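Local coordinates for aminopeptidase-like protein (Chaetomium thermophilum, PDB 5JM6), which is a dodecameric M18-family zinc aminopeptidase that belongs to the Cvt pathway of selective autophagy, and probably removes residues from peptide N-termini, at the interface of chains A and B and the interface of chains A and C. Residues are numbered along the deposited sequence; one frame, centred on the assembly and turned at random. Chains: chain A/B/C, Aminopeptidase-like protein.

Chain A meets chain B at contact 1 and chain C at contacts 2, 3 and 4. Contacts 2 and 4 present largely the same pairing with the chains exchanged, strand 228-231 of one subunit against residues 295-299 of the other, and their C-alpha centres lie about 35 Å apart. Contact 3 is about 11 Å from contact 4: strand 228-231 of chain A serves contact 4, and residues 233-236 just after it serve contact 3, while chain C brings residues 411 and 413. Contact 1 stands about 46 Å from contact 2 and 69 Å from contact 3, so one subunit joins different neighbours in the dodecamer through well-separated surfaces.

Contact 1: the interface of chains A and B. Residues chain A 383, 514; chain B 89-90.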
# COMPACT_ATOMS: atom_id res chain seq x y z
N ALA A 383 -58.40 -8.05 11.06
CA ALA A 383 -58.44 -6.78 11.78
C ALA A 383 -58.61 -6.96 13.28
O ALA A 383 -58.29 -6.06 14.06
CB ALA A 383 -59.54 -5.89 11.23
N ASP A 514 -57.77 -6.30 23.47
CA ASP A 514 -58.27 -5.71 22.23
C ASP A 514 -59.54 -4.89 22.47
O ASP A 514 -59.80 -3.92 21.75
CB ASP A 514 -58.54 -6.79 21.19
CG ASP A 514 -59.01 -6.21 19.87
OD1 ASP A 514 -58.33 -5.31 19.34
OD2 ASP A 514 -60.07 -6.65 19.36
N ALA B 89 -62.40 -1.51 8.74
CA ALA B 89 -62.04 -2.87 8.36
C ALA B 89 -62.76 -3.94 9.17
O ALA B 89 -62.92 -5.07 8.71
CB ALA B 89 -60.53 -3.06 8.47
N ARG B 90 -63.18 -3.60 10.38
CA ARG B 90 -63.86 -4.58 11.23
C ARG B 90 -65.34 -4.74 10.91
O ARG B 90 -65.96 -5.72 11.31
CB ARG B 90 -63.70 -4.21 12.71
CG ARG B 90 -62.31 -4.43 13.25
CD ARG B 90 -62.21 -3.96 14.68
NE ARG B 90 -60.90 -4.26 15.26
CZ ARG B 90 -60.73 -4.88 16.42
NH1 ARG B 90 -61.77 -5.26 17.14
NH2 ARG B 90 -59.50 -5.11 16.86
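B:Arg90 reaches across to chain A beside A:Ala383 and finishes on the carboxylate of A:Asp514. From CB the chain sets off with CG anti to the carbonyl carbon (chi1 -73°) and runs extended to NE, which carries the guanidinium alongside the A:Ala383 carbonyl to the carboxylate. B:Arg90 CG passes the methyl CB of A:Ala383 at 3.7 Å, and the B:Ala89 CB lies 4.1 Å from the same A:Ala383 CB. Further along, B:Arg90 NE lies 3.4 Å from the backbone O of A:Ala383; NH2 is near that oxygen too, but its N-H points away and no hydrogen bond forms. At the tip NH1 and NH2 grip the carboxylate end-on. B:Arg90 NH2 donates to A:Asp514 OD1 at 2.7 Å. B:Arg90 NH2 also donates to A:Asp514 OD2 at 3.0 Å. B:Arg90 NH1 gives A:Asp514 OD2 a second donor at 3.1 Å. Both oxygens use their syn lone pairs. The carboxylate plane is turned 33° from the guanidinium, so OD2 lies in the guanidinium plane whereas OD1 sits out of it. This salt bridge joins a B loop between strands 85-86 and 102-107 to two helix ends of chain A: A:Ala383 closes helix 380-383 and A:Asp514 closes the C-terminal helix 495-514.

Contact 2: the interface of chains A and C. Residues chain A 294-295, 298-299; chain C 201, 229-230.
A backbone hydrogen bond ties A:Leu295 to C:Ile229: the amide N of A:Leu295 donates to the C:Ile229 O over 2.9 Å, almost straight at the hydrogen (177°). Apolar packing flanks it. The side chains of A:Leu295 and C:Ile229 lie next to each other and point the same way, with CD1 of A:Leu295 3.6 Å from CD1 of C:Ile229. The isoleucine brings its CG1 branch there by placing it between the backbone N and the carbonyl carbon (chi1 68°). The other leucine branch goes to a different partner: CD2 of A:Leu295 packs obliquely on C:Val201, 3.8 Å from the C:Val201 CB. An alanine in place of A:Leu295 is likely to leave C:Ile229 and C:Val201 without the methyl branches that pack on them, opening a gap in the interface. The third kind of interaction is a pair of slight contacts that A:Phe299 and A:Glu298 make with C:Gly230. The ring of A:Phe299 brings CE2 to 3.5 Å from the C:Gly230 CA, and the carboxylate of A:Glu298 also lies near that CA, its carbon CD at 3.7 Å. In the fold, A:Leu295 and A:Glu298 belong to the turn between strands 291-293 and 299-302, which docks on strand 228-231 of chain C and on the loop holding C:Val201.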
# COMPACT_ATOMS: atom_id res chain seq x y z
N GLY A 294 -22.94 -22.54 35.26
CA GLY A 294 -22.68 -21.39 36.10
C GLY A 294 -22.61 -21.82 37.55
O GLY A 294 -23.04 -22.92 37.90
N LEU A 295 -22.06 -20.95 38.39
CA LEU A 295 -21.89 -21.27 39.80
C LEU A 295 -23.22 -21.61 40.47
O LEU A 295 -23.28 -22.47 41.34
CB LEU A 295 -21.21 -20.11 40.52
CG LEU A 295 -19.75 -19.85 40.13
CD1 LEU A 295 -19.28 -18.50 40.65
CD2 LEU A 295 -18.85 -20.96 40.65
N GLU A 298 -27.53 -20.83 36.75
CA GLU A 298 -28.40 -19.81 36.16
C GLU A 298 -28.42 -19.89 34.64
O GLU A 298 -29.29 -19.32 34.00
CB GLU A 298 -27.96 -18.41 36.57
CG GLU A 298 -27.57 -18.24 38.03
CD GLU A 298 -26.09 -17.98 38.21
OE1 GLU A 298 -25.28 -18.69 37.58
OE2 GLU A 298 -25.74 -17.05 38.98
N PHE A 299 -27.45 -20.60 34.08
CA PHE A 299 -27.24 -20.64 32.63
C PHE A 299 -27.75 -21.94 32.04
O PHE A 299 -27.79 -22.96 32.71
CB PHE A 299 -25.76 -20.49 32.28
CG PHE A 299 -25.17 -19.17 32.64
CD1 PHE A 299 -25.78 -17.99 32.24
CD2 PHE A 299 -24.00 -19.10 33.37
CE1 PHE A 299 -25.23 -16.77 32.56
CE2 PHE A 299 -23.45 -17.89 33.70
CZ PHE A 299 -24.07 -16.72 33.30
N VAL C 201 -18.96 -24.43 35.51
CA VAL C 201 -19.20 -23.14 36.15
C VAL C 201 -18.87 -21.92 35.30
O VAL C 201 -19.32 -20.81 35.61
CB VAL C 201 -18.41 -23.03 37.46
CG1 VAL C 201 -18.86 -24.11 38.43
CG2 VAL C 201 -16.92 -23.13 37.19
N ILE C 229 -19.20 -16.57 34.87
CA ILE C 229 -19.55 -17.56 35.90
C ILE C 229 -20.94 -17.49 36.55
O ILE C 229 -21.26 -18.34 37.39
CB ILE C 229 -18.50 -17.52 37.01
CG1 ILE C 229 -18.60 -16.20 37.78
CG2 ILE C 229 -17.12 -17.70 36.42
CD1 ILE C 229 -17.50 -16.02 38.80
N GLY C 230 -21.76 -16.50 36.21
CA GLY C 230 -23.05 -16.36 36.88
C GLY C 230 -23.81 -15.11 36.51
O GLY C 230 -23.36 -14.32 35.69

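Contact 3: the interface of chains A and C. Residues chain A 151-153, 233, 235-236; chain C 396, 411.
CB of A:Glu151 rests 3.9 Å from the methyl CB of C:Ala396, and CD1 of A:Leu236 lies 4.1 Å from CG of C:Arg411; these are two small, separate apolar touches on either side of C:Arg411, in the two-fold dimer contact of this M18 aminopeptidase. The guanidinium of C:Arg411 lies between the backbone of A:Glu151 and A:Gly152 and the side chain of A:Leu236. The A:Glu151 carbonyl carbon sits above the centre of one face, and CD2 of A:Leu236 lies towards the rim of the opposite face. The arginine gets into this slot by bending at chi2 (-82°) and again at chi3. Its in-plane edge is then used for polar contacts. C:Arg411 NE donates to the side-chain oxygen OD1 of A:Asn233 at 3.1 Å, in the guanidinium plane, and the amide is turned 40° from that plane. C:Arg411 NH2 forms a salt bridge with A:Asp235, 2.7 Å from A:Asp235 OD1, and a weak hydrogen bond to A:Asp235 OD2 at 2.9 Å; carboxylate and guanidinium are nearly coplanar. The carboxylate of A:Glu151 stands almost perpendicular to the guanidinium, and A:Glu151 OE1 makes a long salt bridge of 4.0 Å with C:Arg411 NH1. The two acidic residues would together probably help balance the arginine's charge. On another part of the rim, the phenol OH of A:Tyr153 donates to the backbone O of C:Ala396 at 2.8 Å, in the carbonyl plane.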
# COMPACT_ATOMS: atom_id res chain seq x y z
N GLU A 151 -5.05 -40.18 3.44
CA GLU A 151 -4.07 -40.39 4.50
C GLU A 151 -4.61 -41.30 5.61
O GLU A 151 -4.31 -41.10 6.79
CB GLU A 151 -3.62 -39.05 5.11
CG GLU A 151 -3.07 -38.03 4.11
CD GLU A 151 -1.62 -38.27 3.70
OE1 GLU A 151 -1.06 -39.34 4.04
OE2 GLU A 151 -1.03 -37.38 3.05
N GLY A 152 -5.40 -42.29 5.22
CA GLY A 152 -5.91 -43.27 6.17
C GLY A 152 -7.22 -42.91 6.84
O GLY A 152 -7.77 -43.70 7.60
N TYR A 153 -7.73 -41.71 6.55
CA TYR A 153 -8.99 -41.25 7.13
C TYR A 153 -10.16 -41.45 6.19
O TYR A 153 -10.03 -41.24 4.98
CB TYR A 153 -8.91 -39.77 7.51
CG TYR A 153 -7.84 -39.45 8.52
CD1 TYR A 153 -6.53 -39.25 8.13
CD2 TYR A 153 -8.15 -39.34 9.87
CE1 TYR A 153 -5.55 -38.96 9.05
CE2 TYR A 153 -7.17 -39.05 10.80
CZ TYR A 153 -5.88 -38.85 10.38
OH TYR A 153 -4.89 -38.56 11.29
N ASN A 233 -6.64 -47.89 7.25
CA ASN A 233 -5.20 -47.98 6.97
C ASN A 233 -4.79 -49.10 6.03
O ASN A 233 -3.60 -49.42 5.93
CB ASN A 233 -4.43 -48.09 8.28
CG ASN A 233 -4.36 -46.77 9.02
OD1 ASN A 233 -4.17 -45.71 8.41
ND2 ASN A 233 -4.53 -46.81 10.33
N ASP A 235 -4.07 -49.64 3.18
CA ASP A 235 -3.09 -49.41 2.12
C ASP A 235 -1.66 -49.57 2.65
O ASP A 235 -0.71 -49.12 2.01
CB ASP A 235 -3.27 -48.03 1.48
CG ASP A 235 -3.06 -46.90 2.47
OD1 ASP A 235 -3.42 -47.07 3.65
OD2 ASP A 235 -2.54 -45.85 2.06
N LEU A 236 -1.52 -50.11 3.85
CA LEU A 236 -0.19 -50.31 4.43
C LEU A 236 0.19 -51.79 4.52
O LEU A 236 1.36 -52.14 4.39
CB LEU A 236 -0.14 -49.68 5.82
CG LEU A 236 -0.48 -48.18 5.86
CD1 LEU A 236 -0.52 -47.68 7.29
CD2 LEU A 236 0.51 -47.38 5.03
N ALA C 396 -0.88 -37.41 10.39
CA ALA C 396 -1.21 -36.85 9.09
C ALA C 396 -2.57 -36.17 9.17
O ALA C 396 -3.53 -36.75 9.68
CB ALA C 396 -1.22 -37.94 8.02
N ARG C 411 0.17 -42.41 11.09
CA ARG C 411 -1.25 -42.77 11.05
C ARG C 411 -1.78 -43.08 12.44
O ARG C 411 -1.02 -43.46 13.33
CB ARG C 411 -1.46 -43.98 10.14
CG ARG C 411 -0.81 -43.85 8.78
CD ARG C 411 -1.68 -43.04 7.84
NE ARG C 411 -2.29 -43.89 6.83
CZ ARG C 411 -1.92 -43.93 5.56
NH1 ARG C 411 -0.94 -43.14 5.13
NH2 ARG C 411 -2.52 -44.74 4.71

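Contact 4: the interface of chains A and C. Residues chain A 229-231; chain C 295, 298-299, 413.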
# COMPACT_ATOMS: atom_id res chain seq x y z
N ILE A 229 -14.91 -39.24 9.70
CA ILE A 229 -15.79 -40.25 10.30
C ILE A 229 -15.18 -41.60 10.70
O ILE A 229 -15.88 -42.44 11.28
CB ILE A 229 -16.97 -40.52 9.35
CG1 ILE A 229 -16.49 -41.20 8.07
CG2 ILE A 229 -17.68 -39.21 9.03
CD1 ILE A 229 -17.57 -41.38 7.04
N GLY A 230 -13.91 -41.83 10.42
CA GLY A 230 -13.31 -43.12 10.71
C GLY A 230 -11.92 -43.29 10.13
O GLY A 230 -11.41 -42.41 9.44
N ILE A 231 -11.31 -44.44 10.41
CA ILE A 231 -9.96 -44.74 9.95
C ILE A 231 -9.96 -45.94 9.02
O ILE A 231 -10.67 -46.91 9.25
CB ILE A 231 -9.01 -45.01 11.14
CG1 ILE A 231 -8.84 -43.75 11.99
CG2 ILE A 231 -7.66 -45.52 10.66
CD1 ILE A 231 -8.64 -44.02 13.46
N LEU C 295 -17.37 -43.77 13.19
CA LEU C 295 -18.40 -44.74 12.84
C LEU C 295 -18.19 -46.08 13.55
O LEU C 295 -19.16 -46.69 14.01
CB LEU C 295 -18.48 -44.94 11.32
CG LEU C 295 -19.14 -43.81 10.52
CD1 LEU C 295 -18.96 -44.03 9.02
CD2 LEU C 295 -20.62 -43.69 10.87
N GLU C 298 -13.18 -45.67 16.34
CA GLU C 298 -11.74 -45.75 16.19
C GLU C 298 -11.04 -44.55 16.82
O GLU C 298 -9.83 -44.56 17.02
CB GLU C 298 -11.36 -45.83 14.71
CG GLU C 298 -12.16 -46.82 13.90
CD GLU C 298 -13.11 -46.13 12.93
OE1 GLU C 298 -13.87 -45.25 13.36
OE2 GLU C 298 -13.06 -46.47 11.72
N PHE C 299 -11.82 -43.52 17.14
CA PHE C 299 -11.26 -42.26 17.64
C PHE C 299 -11.46 -42.10 19.13
O PHE C 299 -12.41 -42.62 19.71
CB PHE C 299 -11.90 -41.06 16.93
CG PHE C 299 -11.63 -41.01 15.46
CD1 PHE C 299 -10.34 -40.99 14.98
CD2 PHE C 299 -12.68 -40.97 14.56
CE1 PHE C 299 -10.10 -40.93 13.62
CE2 PHE C 299 -12.45 -40.92 13.21
CZ PHE C 299 -11.15 -40.91 12.74
N ASN C 413 -3.89 -45.41 15.10
CA ASN C 413 -4.06 -46.85 15.33
C ASN C 413 -3.06 -47.72 14.59
O ASN C 413 -3.42 -48.74 13.98
CB ASN C 413 -5.49 -47.27 14.96
CG ASN C 413 -6.51 -46.76 15.95
OD1 ASN C 413 -6.17 -46.37 17.06
ND2 ASN C 413 -7.78 -46.77 15.55
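A:Ile231 and C:Glu298 bury the most surface in this part of the two-fold dimer contact of the M18 aminopeptidase. Their side chains run past each other in opposite directions, which puts CD1 of A:Ile231 3.5 Å from CB of C:Glu298 while the glutamate's far end returns to the isoleucine backbone. A sharp bend at chi2 (110°) of C:Glu298 makes this possible. C:Glu298 OE2 accepts the backbone N-H of A:Ile231 N at 3.0 Å; the donor approaches from above the carboxylate plane, 73° out of it. An alanine in place of C:Glu298 would probably leave the amide N of A:Ile231 without this acceptor, and A:Gly230 without the carboxylate packed against its CA. The same methyl also meets the ring of C:Phe299, which A:Ile231 crosses at a slant, with A:Ile231 CD1 3.4 Å from the ring atom CE1 of C:Phe299. Across the same ring, C:Phe299 CE2 reaches A:Gly230, 3.4 Å from the A:Gly230 CA. C:Asn413 comes in from further along chain C: C:Asn413 ND2 is 3.6 Å from A:Ile231 CD1 and makes a weak hydrogen bond to the C:Glu298 O. At the opposite end of strand 228-231, the N of C:Leu295 donates to the A:Ile229 O at 2.8 Å.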